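Local coordinates for protein chitinase (Paenibacillus sp. FPU-7, PDB 5GZT) that probably hydrolyses beta-1,4 linkages of N-acetylglucosamine at random within chitin and chitodextrins, and carries two glycosyl hydrolase family 18 domains, at residues I187-N192 against G271-Q276; D194-L199 against S244-A249; V76-S81 against A100-A105; E33-G38 against V56-L61. All blocks are in the same frame, centred on the assembly; numbering follows the deposited sequence.

Interaction 1: residues I187-N192 against G271-Q276. With FMT (formic acid), chain G.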
loop_
_atom_site.group_PDB
_atom_site.type_symbol
_atom_site.label_atom_id
_atom_site.label_comp_id
_atom_site.label_asym_id
_atom_site.label_seq_id
_atom_site.Cartn_x
_atom_site.Cartn_y
_atom_site.Cartn_z
ATOM N N ILE B 187 4.644 26.378 7.737
ATOM C CA ILE B 187 4.764 25.880 9.138
ATOM C C ILE B 187 4.878 24.315 9.147
ATOM O O ILE B 187 5.720 23.743 9.891
ATOM C CB ILE B 187 3.566 26.399 10.025
ATOM C CG1 ILE B 187 3.791 27.866 10.513
ATOM C CG2 ILE B 187 3.266 25.497 11.228
ATOM C CD1 ILE B 187 4.474 28.050 11.887
ATOM N N SER B 188 4.038 23.646 8.329
ATOM C CA SER B 188 3.774 22.190 8.439
ATOM C C SER B 188 2.596 21.726 7.592
ATOM O O SER B 188 1.787 22.541 7.102
ATOM C CB SER B 188 3.410 21.798 9.872
ATOM O OG SER B 188 2.067 22.209 10.137
ATOM N N THR B 189 2.486 20.393 7.488
ATOM C CA THR B 189 1.396 19.700 6.789
ATOM C C THR B 189 0.973 18.449 7.566
ATOM O O THR B 189 1.790 17.823 8.247
ATOM C CB THR B 189 1.861 19.128 5.439
ATOM O OG1 THR B 189 2.731 18.026 5.714
ATOM C CG2 THR B 189 2.610 20.186 4.597
ATOM N N ALA B 190 -0.280 18.056 7.357
ATOM C CA ALA B 190 -0.876 16.919 8.011
ATOM C C ALA B 190 -1.934 16.283 7.129
ATOM O O ALA B 190 -2.522 16.940 6.221
ATOM C CB ALA B 190 -1.489 17.349 9.344
ATOM N N SER B 191 -2.196 14.993 7.405
ATOM C CA SER B 191 -3.295 14.249 6.776
ATOM C C SER B 191 -4.172 13.689 7.889
ATOM O O SER B 191 -3.819 13.757 9.055
ATOM C CB SER B 191 -2.733 13.116 5.891
ATOM O OG SER B 191 -3.745 12.595 5.058
ATOM N N ASN B 192 -5.345 13.213 7.548
ATOM C CA ASN B 192 -6.161 12.481 8.513
ATOM C C ASN B 192 -6.665 11.204 7.861
ATOM O O ASN B 192 -6.454 11.009 6.680
ATOM C CB ASN B 192 -7.339 13.351 9.009
ATOM C CG ASN B 192 -8.165 13.923 7.880
ATOM O OD1 ASN B 192 -8.308 13.344 6.775
ATOM N ND2 ASN B 192 -8.677 15.109 8.127
ATOM N N GLY B 271 6.482 22.512 -1.463
ATOM C CA GLY B 271 6.834 21.321 -0.676
ATOM C C GLY B 271 6.046 20.073 -1.033
ATOM O O GLY B 271 5.246 20.044 -2.014
ATOM N N LYS B 272 6.279 19.048 -0.206
ATOM C CA LYS B 272 5.611 17.723 -0.298
ATOM C C LYS B 272 4.762 17.510 0.931
ATOM O O LYS B 272 5.237 17.776 2.027
ATOM C CB LYS B 272 6.623 16.592 -0.247
ATOM C CG LYS B 272 7.497 16.395 -1.443
ATOM C CD LYS B 272 8.735 15.614 -0.999
ATOM C CE LYS B 272 9.696 15.411 -2.160
ATOM N NZ LYS B 272 10.765 14.417 -1.867
ATOM N N ALA B 273 3.539 17.022 0.744
ATOM C CA ALA B 273 2.703 16.495 1.828
ATOM C C ALA B 273 2.376 15.030 1.571
ATOM O O ALA B 273 2.417 14.566 0.428
ATOM C CB ALA B 273 1.394 17.238 1.915
ATOM N N PHE B 274 1.972 14.340 2.619
ATOM C CA PHE B 274 1.729 12.889 2.522
ATOM C C PHE B 274 0.321 12.592 2.970
ATOM O O PHE B 274 -0.067 12.961 4.075
ATOM C CB PHE B 274 2.734 12.200 3.388
ATOM C CG PHE B 274 4.150 12.518 3.023
ATOM C CD1 PHE B 274 4.727 11.937 1.915
ATOM C CD2 PHE B 274 4.888 13.448 3.747
ATOM C CE1 PHE B 274 6.032 12.216 1.548
ATOM C CE2 PHE B 274 6.207 13.763 3.364
ATOM C CZ PHE B 274 6.773 13.133 2.258
ATOM N N VAL B 275 -0.449 11.971 2.087
ATOM C CA VAL B 275 -1.849 11.630 2.348
ATOM C C VAL B 275 -1.869 10.159 2.847
ATOM O O VAL B 275 -1.246 9.281 2.230
ATOM C CB VAL B 275 -2.698 11.897 1.088
ATOM C CG1 VAL B 275 -4.103 11.365 1.209
ATOM C CG2 VAL B 275 -2.765 13.415 0.847
ATOM N N GLN B 276 -2.512 9.929 4.000
ATOM C CA GLN B 276 -2.610 8.595 4.594
ATOM C C GLN B 276 -3.252 7.605 3.586
ATOM O O GLN B 276 -3.835 7.994 2.587
ATOM C CB GLN B 276 -3.454 8.636 5.878
ATOM C CG GLN B 276 -2.822 9.334 7.062
ATOM C CD GLN B 276 -3.773 9.349 8.278
ATOM O OE1 GLN B 276 -4.744 8.583 8.343
ATOM N NE2 GLN B 276 -3.495 10.218 9.245
HETATM C C FMT G . 10.482 14.002 1.363
HETATM O O1 FMT G . 11.663 13.930 0.976
HETATM O O2 FMT G . 10.101 14.552 2.536
#
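T189 and A273 meet by van der Waals packing. T189 CB lies 4.0 Å from A273 CB, and the two strands run nearly parallel, 18° apart. L199 and Y255 also pack on T189.

The polar part centres on S191. Its OG is anti to the backbone N (chi1 -167°), where it accepts Q276 N at 3.1 Å in a nearly straight bond. The same OG is also hydrogen-bonded to Q196 O. S191 CB sits 3.2 Å from F274 O.

The Q276 side chain lies against the N192 backbone. Its OE1 comes to 3.3 Å from N192 C, and its NE2 is hydrogen-bonded to N616 OD1. An alanine here would probably leave N616 without this amide partner and open a gap beside the N192 backbone.

A formic acid molecule sits at the second strand. K272 NZ makes a weak hydrogen bond to its O1 at 3.0 Å, besides a bond to Y450 OH. F274 meets it edge-on, with CZ 3.6 Å from its O2. K526 NZ binds it too.

Strand 184-191 belongs to one sheet, and strand 264-284 pairs with strand 251-261. This packing of strands from two sheets is consistent with a beta sandwich.

Interaction 2: residues D194-L199 against S244-A249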
loop_
_atom_site.group_PDB
_atom_site.type_symbol
_atom_site.label_atom_id
_atom_site.label_comp_id
_atom_site.label_asym_id
_atom_site.label_seq_id
_atom_site.Cartn_x
_atom_site.Cartn_y
_atom_site.Cartn_z
ATOM N N ASP B 194 -9.499 10.473 6.867
ATOM C CA ASP B 194 -10.394 10.820 5.770
ATOM C C ASP B 194 -9.668 11.256 4.485
ATOM O O ASP B 194 -10.313 11.533 3.473
ATOM C CB ASP B 194 -11.351 11.956 6.214
ATOM C CG ASP B 194 -12.481 11.474 7.147
ATOM O OD1 ASP B 194 -12.962 10.309 7.020
ATOM O OD2 ASP B 194 -12.911 12.304 7.993
ATOM N N ARG B 195 -8.352 11.356 4.540
ATOM C CA ARG B 195 -7.552 11.689 3.405
ATOM C C ARG B 195 -7.769 13.129 2.934
ATOM O O ARG B 195 -7.801 13.442 1.729
ATOM C CB ARG B 195 -7.696 10.591 2.329
ATOM C CG ARG B 195 -7.065 9.305 2.850
ATOM C CD ARG B 195 -7.093 8.258 1.812
ATOM N NE ARG B 195 -8.471 7.849 1.662
ATOM C CZ ARG B 195 -9.176 7.874 0.559
ATOM N NH1 ARG B 195 -8.676 8.316 -0.588
ATOM N NH2 ARG B 195 -10.426 7.441 0.621
ATOM N N GLN B 196 -7.871 14.004 3.934
ATOM C CA GLN B 196 -7.641 15.427 3.726
ATOM C C GLN B 196 -6.200 15.815 3.896
ATOM O O GLN B 196 -5.489 15.283 4.730
ATOM C CB GLN B 196 -8.428 16.258 4.700
ATOM C CG GLN B 196 -9.900 16.145 4.448
ATOM C CD GLN B 196 -10.655 17.023 5.398
ATOM O OE1 GLN B 196 -10.480 16.922 6.600
ATOM N NE2 GLN B 196 -11.483 17.900 4.866
ATOM N N LEU B 197 -5.799 16.757 3.062
ATOM C CA LEU B 197 -4.546 17.432 3.150
ATOM C C LEU B 197 -4.770 18.804 3.831
ATOM O O LEU B 197 -5.693 19.551 3.467
ATOM C CB LEU B 197 -3.996 17.601 1.745
ATOM C CG LEU B 197 -2.583 18.132 1.621
ATOM C CD1 LEU B 197 -1.643 17.457 2.576
ATOM C CD2 LEU B 197 -2.062 17.980 0.198
ATOM N N VAL B 198 -3.957 19.087 4.848
ATOM C CA VAL B 198 -4.064 20.293 5.620
ATOM C C VAL B 198 -2.718 20.978 5.487
ATOM O O VAL B 198 -1.694 20.375 5.836
ATOM C CB VAL B 198 -4.428 20.015 7.095
ATOM C CG1 VAL B 198 -4.365 21.289 7.931
ATOM C CG2 VAL B 198 -5.844 19.455 7.183
ATOM N N LEU B 199 -2.735 22.217 4.960
ATOM C CA LEU B 199 -1.522 23.040 4.786
ATOM C C LEU B 199 -1.565 24.260 5.673
ATOM O O LEU B 199 -2.447 25.107 5.503
ATOM C CB LEU B 199 -1.414 23.491 3.352
ATOM C CG LEU B 199 -1.163 22.335 2.419
ATOM C CD1 LEU B 199 -1.409 22.725 0.970
ATOM C CD2 LEU B 199 0.257 21.818 2.625
ATOM N N SER B 244 -8.081 20.737 2.172
ATOM C CA SER B 244 -8.589 20.112 0.950
ATOM C C SER B 244 -9.853 19.408 1.212
ATOM O O SER B 244 -10.253 19.243 2.353
ATOM C CB SER B 244 -7.606 19.043 0.435
ATOM O OG SER B 244 -7.807 17.802 1.134
ATOM N N ASP B 245 -10.430 18.897 0.152
ATOM C CA ASP B 245 -11.553 18.002 0.257
ATOM C C ASP B 245 -11.062 16.665 0.782
ATOM O O ASP B 245 -9.885 16.310 0.643
ATOM C CB ASP B 245 -12.206 17.724 -1.102
ATOM C CG ASP B 245 -12.909 18.939 -1.697
ATOM O OD1 ASP B 245 -13.534 19.728 -0.947
ATOM O OD2 ASP B 245 -12.844 19.064 -2.933
ATOM N N LYS B 246 -12.009 15.918 1.341
ATOM C CA LYS B 246 -11.770 14.544 1.799
ATOM C C LYS B 246 -11.483 13.642 0.636
ATOM O O LYS B 246 -11.910 13.911 -0.499
ATOM C CB LYS B 246 -12.997 13.993 2.500
ATOM C CG LYS B 246 -13.160 14.651 3.843
ATOM C CD LYS B 246 -14.478 14.326 4.498
ATOM C CE LYS B 246 -14.522 15.106 5.803
ATOM N NZ LYS B 246 -15.699 14.694 6.598
ATOM N N GLY B 247 -10.795 12.540 0.930
ATOM C CA GLY B 247 -10.688 11.440 -0.022
ATOM C C GLY B 247 -9.649 11.633 -1.106
ATOM O O GLY B 247 -9.819 11.132 -2.208
ATOM N N LEU B 248 -8.569 12.340 -0.816
ATOM C CA LEU B 248 -7.474 12.457 -1.796
ATOM C C LEU B 248 -6.728 11.138 -1.929
ATOM O O LEU B 248 -6.620 10.393 -0.962
ATOM C CB LEU B 248 -6.467 13.515 -1.353
ATOM C CG LEU B 248 -7.015 14.964 -1.370
ATOM C CD1 LEU B 248 -5.880 15.946 -1.162
ATOM C CD2 LEU B 248 -7.705 15.252 -2.668
ATOM N N ALA B 249 -6.144 10.912 -3.099
ATOM C CA ALA B 249 -5.352 9.714 -3.359
ATOM C C ALA B 249 -4.210 9.599 -2.392
ATOM O O ALA B 249 -3.505 10.590 -2.093
ATOM C CB ALA B 249 -4.806 9.694 -4.776
#
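D194 and R195 offer their carbonyls to successive amides of the facing loop. G247 N donates to D194 O at 2.8 Å, in the carbonyl plane. L248 N donates to R195 O at 2.9 Å. The R195 side chain returns to the same loop: its NH1 donates to L248 O at 2.9 Å, from above the carbonyl plane (62° out of it). G247 CA lies over one face of the guanidinium, offset toward the rim.

Further along, S244 and L197 are paired twice. S244 N donates to L197 O at 3.0 Å. L197 N donates back to S244 OG, also at 3.0 Å, with an angle of 167°. S244 OG stands between its own N and carbonyl carbon (chi1 83°). It spends its proton on D245 O at 2.6 Å, so the hydroxyl is both donor and acceptor.

Q196 NE2 makes a weak bond to S244 O, 3.1 Å long. Its CG packs on K246 CA and CG. Q196 N is hydrogen-bonded to N192 OD1.

The D194 and K246 side chains lie side by side and point the same way. Their salt bridge is long, 3.9 Å from OD2 to NZ, while D194 OD1 is hydrogen-bonded to S646 OG. L197 CB also meets L248 CD1, and W253 packs on both leucines.

This chemistry implies that main-chain bonds, helped by R195 NH1 and S244 OG, probably fix the path of the loop at the end of the paired strands 197-203 and 239-243. The surface ion pair probably adds little.

Interaction 3: residues V76-S81 against A100-A105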
loop_
_atom_site.group_PDB
_atom_site.type_symbol
_atom_site.label_atom_id
_atom_site.label_comp_id
_atom_site.label_asym_id
_atom_site.label_seq_id
_atom_site.Cartn_x
_atom_site.Cartn_y
_atom_site.Cartn_z
ATOM N N VAL B 76 46.199 30.652 22.205
ATOM C CA VAL B 76 46.826 31.825 22.773
ATOM C C VAL B 76 46.304 31.924 24.174
ATOM O O VAL B 76 45.095 31.997 24.370
ATOM C CB VAL B 76 46.423 33.105 22.048
ATOM C CG1 VAL B 76 47.035 34.338 22.738
ATOM C CG2 VAL B 76 46.800 32.996 20.607
ATOM N N ASP B 77 47.241 32.086 25.088
ATOM C CA ASP B 77 47.043 31.959 26.485
ATOM C C ASP B 77 47.527 33.156 27.253
ATOM O O ASP B 77 48.746 33.409 27.233
ATOM C CB ASP B 77 47.909 30.767 26.927
ATOM C CG ASP B 77 47.126 29.719 27.508
ATOM O OD1 ASP B 77 46.395 29.014 26.747
ATOM O OD2 ASP B 77 47.238 29.682 28.732
ATOM N N VAL B 78 46.646 33.821 27.997
ATOM C CA VAL B 78 47.016 34.981 28.770
ATOM C C VAL B 78 47.040 34.474 30.210
ATOM O O VAL B 78 45.985 34.249 30.814
ATOM C CB VAL B 78 46.005 36.111 28.605
ATOM C CG1 VAL B 78 46.429 37.337 29.340
ATOM C CG2 VAL B 78 45.724 36.365 27.140
ATOM N N ALA B 79 48.255 34.366 30.768
ATOM C CA ALA B 79 48.500 33.719 32.055
ATOM C C ALA B 79 49.498 34.592 32.815
ATOM O O ALA B 79 50.641 34.179 33.093
ATOM C CB ALA B 79 49.077 32.322 31.776
ATOM N N ALA B 80 49.104 35.831 33.071
ATOM C CA ALA B 80 50.058 36.832 33.529
ATOM C C ALA B 80 49.329 37.727 34.488
ATOM O O ALA B 80 48.289 38.307 34.144
ATOM C CB ALA B 80 50.650 37.596 32.328
ATOM N N SER B 81 49.816 37.771 35.740
ATOM C CA SER B 81 49.167 38.568 36.821
ATOM C C SER B 81 49.339 40.081 36.725
ATOM O O SER B 81 48.593 40.850 37.384
ATOM C CB SER B 81 49.636 38.074 38.222
ATOM O OG SER B 81 51.026 38.333 38.418
ATOM N N ALA B 100 42.978 32.411 35.291
ATOM C CA ALA B 100 42.500 32.890 36.573
ATOM C C ALA B 100 43.483 33.830 37.208
ATOM O O ALA B 100 43.097 34.685 38.065
ATOM C CB ALA B 100 42.243 31.679 37.535
ATOM N N SER B 101 44.748 33.649 36.881
ATOM C CA SER B 101 45.754 34.589 37.370
ATOM C C SER B 101 45.731 36.018 36.757
ATOM O O SER B 101 46.371 36.928 37.318
ATOM C CB SER B 101 47.132 34.001 37.163
ATOM O OG SER B 101 47.399 33.063 38.192
ATOM N N SER B 102 45.028 36.229 35.634
ATOM C CA SER B 102 45.270 37.454 34.818
ATOM C C SER B 102 44.355 38.561 35.228
ATOM O O SER B 102 43.419 38.954 34.501
ATOM C CB SER B 102 45.121 37.158 33.357
ATOM O OG SER B 102 46.058 36.198 32.958
ATOM N N LYS B 103 44.607 39.041 36.426
ATOM C CA LYS B 103 43.738 39.997 37.084
ATOM C C LYS B 103 43.557 41.256 36.206
ATOM O O LYS B 103 44.533 41.769 35.674
ATOM C CB LYS B 103 44.345 40.407 38.431
ATOM C CG LYS B 103 43.485 41.367 39.240
ATOM C CD LYS B 103 42.281 40.678 39.888
ATOM C CE LYS B 103 41.313 41.698 40.506
ATOM N NZ LYS B 103 41.880 42.477 41.647
ATOM N N ASP B 104 42.309 41.711 36.055
ATOM C CA ASP B 104 41.985 42.917 35.238
ATOM C C ASP B 104 42.423 42.772 33.804
ATOM O O ASP B 104 42.707 43.757 33.139
ATOM C CB ASP B 104 42.674 44.164 35.810
ATOM C CG ASP B 104 42.172 44.547 37.192
ATOM O OD1 ASP B 104 40.987 44.325 37.462
ATOM O OD2 ASP B 104 42.970 45.131 37.979
ATOM N N ALA B 105 42.512 41.548 33.321
ATOM C CA ALA B 105 42.869 41.301 31.911
ATOM C C ALA B 105 42.026 42.186 30.921
ATOM O O ALA B 105 40.845 42.435 31.175
ATOM C CB ALA B 105 42.713 39.830 31.552
#
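S101 meets S81 through its carbonyl. S101 O lies 3.3 Å from S81 CA in a CA-H...O contact and also touches S81 CB. The S81 hydroxyl is hydrogen-bonded to D59 OD1 of the preceding coil. S101 O also takes a weak bond from K103 N at 2.9 Å, which closes an inverse gamma turn centred on S102.

S102 carries the contact. Its OG is anti to the carbonyl carbon and beside its own N (chi1 -61°), which brings it to the backbone of 78-80. A80 N donates to S102 OG at 3.1 Å, with an angle of 166°. S102 OG is also 2.9 Å from V78 O, a weak bond whose proton is not settled. V78 CG1 lies 3.8 Å from the same OG. S102 CA points its hydrogen at A80 O, 3.2 Å away, at an angle of 148°. P84 packs on both V78 and S102. An alanine in place of S102 would probably leave A80 N without its acceptor and V78 O without the nearby hydroxyl.

K103 brushes S81 O with its CB, but its chain leads away. K103 and D104 are the central pair of a type II beta turn, closed by A105 N donating to S102 O at 3.0 Å. A105 then packs on V98.

Strands 72-78 and 92-98 are neighbours in one parallel sheet. Here the corner after one strand is bonded to the corner after the next, as coils stack in a parallel beta-helix.

Interaction 4: residues E33-G38 against V56-L61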
loop_
_atom_site.group_PDB
_atom_site.type_symbol
_atom_site.label_atom_id
_atom_site.label_comp_id
_atom_site.label_asym_id
_atom_site.label_seq_id
_atom_site.Cartn_x
_atom_site.Cartn_y
_atom_site.Cartn_z
ATOM N N GLU B 33 56.527 27.610 19.698
ATOM C CA GLU B 33 55.744 28.301 20.698
ATOM C C GLU B 33 56.463 29.598 21.048
ATOM O O GLU B 33 57.631 29.556 21.456
ATOM C CB GLU B 33 55.558 27.422 21.980
ATOM C CG GLU B 33 54.944 28.136 23.207
ATOM C CD GLU B 33 54.695 27.238 24.431
ATOM O OE1 GLU B 33 54.288 26.096 24.209
ATOM O OE2 GLU B 33 54.878 27.680 25.597
ATOM N N VAL B 34 55.740 30.724 20.975
ATOM C CA VAL B 34 56.241 32.011 21.479
ATOM C C VAL B 34 55.844 32.270 22.948
ATOM O O VAL B 34 54.648 32.367 23.274
ATOM C CB VAL B 34 55.700 33.188 20.611
ATOM C CG1 VAL B 34 56.369 34.498 21.006
ATOM C CG2 VAL B 34 55.815 32.890 19.118
ATOM N N ILE B 35 56.814 32.452 23.830
ATOM C CA ILE B 35 56.563 32.669 25.236
ATOM C C ILE B 35 56.897 34.096 25.464
ATOM O O ILE B 35 58.051 34.496 25.257
ATOM C CB ILE B 35 57.500 31.806 26.174
ATOM C CG1 ILE B 35 57.149 30.327 26.124
ATOM C CG2 ILE B 35 57.413 32.275 27.614
ATOM C CD1 ILE B 35 57.753 29.632 24.937
ATOM N N ILE B 36 55.930 34.850 25.969
ATOM C CA ILE B 36 56.036 36.292 26.103
ATOM C C ILE B 36 56.228 36.717 27.540
ATOM O O ILE B 36 55.327 36.561 28.403
ATOM C CB ILE B 36 54.828 37.033 25.449
ATOM C CG1 ILE B 36 54.736 36.618 23.976
ATOM C CG2 ILE B 36 54.987 38.523 25.608
ATOM C CD1 ILE B 36 53.691 37.337 23.161
ATOM N N ALA B 37 57.413 37.296 27.778
ATOM C CA ALA B 37 57.770 37.927 29.042
ATOM C C ALA B 37 58.197 39.364 28.780
ATOM O O ALA B 37 58.877 39.977 29.611
ATOM C CB ALA B 37 58.904 37.155 29.725
ATOM N N GLY B 38 57.824 39.896 27.621
ATOM C CA GLY B 38 57.980 41.311 27.395
ATOM C C GLY B 38 57.141 41.833 26.257
ATOM O O GLY B 38 56.254 41.155 25.758
ATOM N N VAL B 56 51.926 32.269 24.543
ATOM C CA VAL B 56 51.596 32.298 25.955
ATOM C C VAL B 56 52.181 33.558 26.487
ATOM O O VAL B 56 53.370 33.772 26.275
ATOM C CB VAL B 56 52.286 31.140 26.798
ATOM C CG1 VAL B 56 51.768 31.162 28.246
ATOM C CG2 VAL B 56 52.109 29.770 26.179
ATOM N N LEU B 57 51.402 34.354 27.228
ATOM C CA LEU B 57 51.876 35.514 27.960
ATOM C C LEU B 57 52.109 34.993 29.360
ATOM O O LEU B 57 51.138 34.562 30.015
ATOM C CB LEU B 57 50.824 36.660 27.977
ATOM C CG LEU B 57 50.706 37.396 26.621
ATOM C CD1 LEU B 57 50.304 36.441 25.529
ATOM C CD2 LEU B 57 49.757 38.563 26.737
ATOM N N LYS B 58 53.362 34.963 29.810
ATOM C CA LYS B 58 53.699 34.281 31.100
ATOM C C LYS B 58 53.702 35.224 32.233
ATOM O O LYS B 58 53.620 36.459 32.020
ATOM C CB LYS B 58 55.043 33.601 31.030
ATOM C CG LYS B 58 55.034 32.341 30.191
ATOM C CD LYS B 58 55.094 31.105 31.057
ATOM C CE LYS B 58 55.138 29.896 30.172
ATOM N NZ LYS B 58 54.816 28.697 30.953
ATOM N N ASP B 59 53.777 34.671 33.458
ATOM C CA ASP B 59 53.706 35.520 34.665
ATOM C C ASP B 59 54.915 36.526 34.758
ATOM O O ASP B 59 54.824 37.531 35.468
ATOM C CB ASP B 59 53.491 34.678 35.996
ATOM C CG ASP B 59 53.021 35.552 37.203
ATOM O OD1 ASP B 59 52.080 36.390 37.130
ATOM O OD2 ASP B 59 53.615 35.423 38.286
ATOM N N LEU B 60 56.003 36.269 34.015
ATOM C CA LEU B 60 57.186 37.184 33.959
ATOM C C LEU B 60 56.883 38.511 33.169
ATOM O O LEU B 60 57.608 39.523 33.332
ATOM C CB LEU B 60 58.401 36.418 33.393
ATOM C CG LEU B 60 58.692 34.981 33.985
ATOM C CD1 LEU B 60 58.832 33.872 32.911
ATOM C CD2 LEU B 60 59.873 34.964 34.973
ATOM N N LEU B 61 55.805 38.512 32.350
ATOM C CA LEU B 61 55.330 39.717 31.656
ATOM C C LEU B 61 55.260 40.934 32.574
ATOM O O LEU B 61 54.560 40.900 33.563
ATOM C CB LEU B 61 53.933 39.513 31.044
ATOM C CG LEU B 61 53.556 40.594 30.027
ATOM C CD1 LEU B 61 54.344 40.377 28.756
ATOM C CD2 LEU B 61 52.077 40.541 29.671
#
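The two backbones pair as parallel strands, I35 facing V56 and I36 facing L57, in a ladder where V56 N donates to V34 O at 3.0 Å, I36 N to V56 O at 2.8 Å and K58 N to I36 O at 2.9 Å.

I36 and L57 point to one face of the sheet. I36 CD1 lies 4.2 Å from L57 CD1. I36 CG2, anti to the backbone N, reaches L61 CD1 at 3.7 Å, and these two side chains lie side by side and point the same way. V67 of the facing sheet touches all three. This is the stacked aliphatic interior of a parallel beta-helix, in which each coil adds one strand to each sheet. V34 packs on F52, a residue of the sodium site.

I35 and V56 occupy the other face. I35 CG2 lies across the K58 chain, 3.5 Å from its CG. E33 OE2 rests 3.5 Å from V56 CG2, and its charge is near K58 NZ without touching it.

At the corner, K58 to L61 form a type I beta turn. L60 CB meets A37 CB at 3.8 Å, and Y13 of strand 12-14 packs on both residues.

Overall arrangement
The contacts form two distant groups in the N-terminal part of the chain. Interactions 3 and 4 have centres about 11 Å apart in the beta-helix and share a sheet, where strands 55-57 and 72-78 pair. Interaction 4 is buried and joins strands by a regular ladder. Interaction 3, partly buried, joins corners through one serine hydroxyl. Interactions 1 and 2 have centres about 9 Å apart and share the strand pair 184-191 and 197-203. Interaction 1, partly buried, packs strands of two sheets with a single hydrogen bond across. Interaction 2 lies at the surface and is rich in hydrogen bonds. The nearest atoms of interactions 1 and 3 are about 43 Å apart.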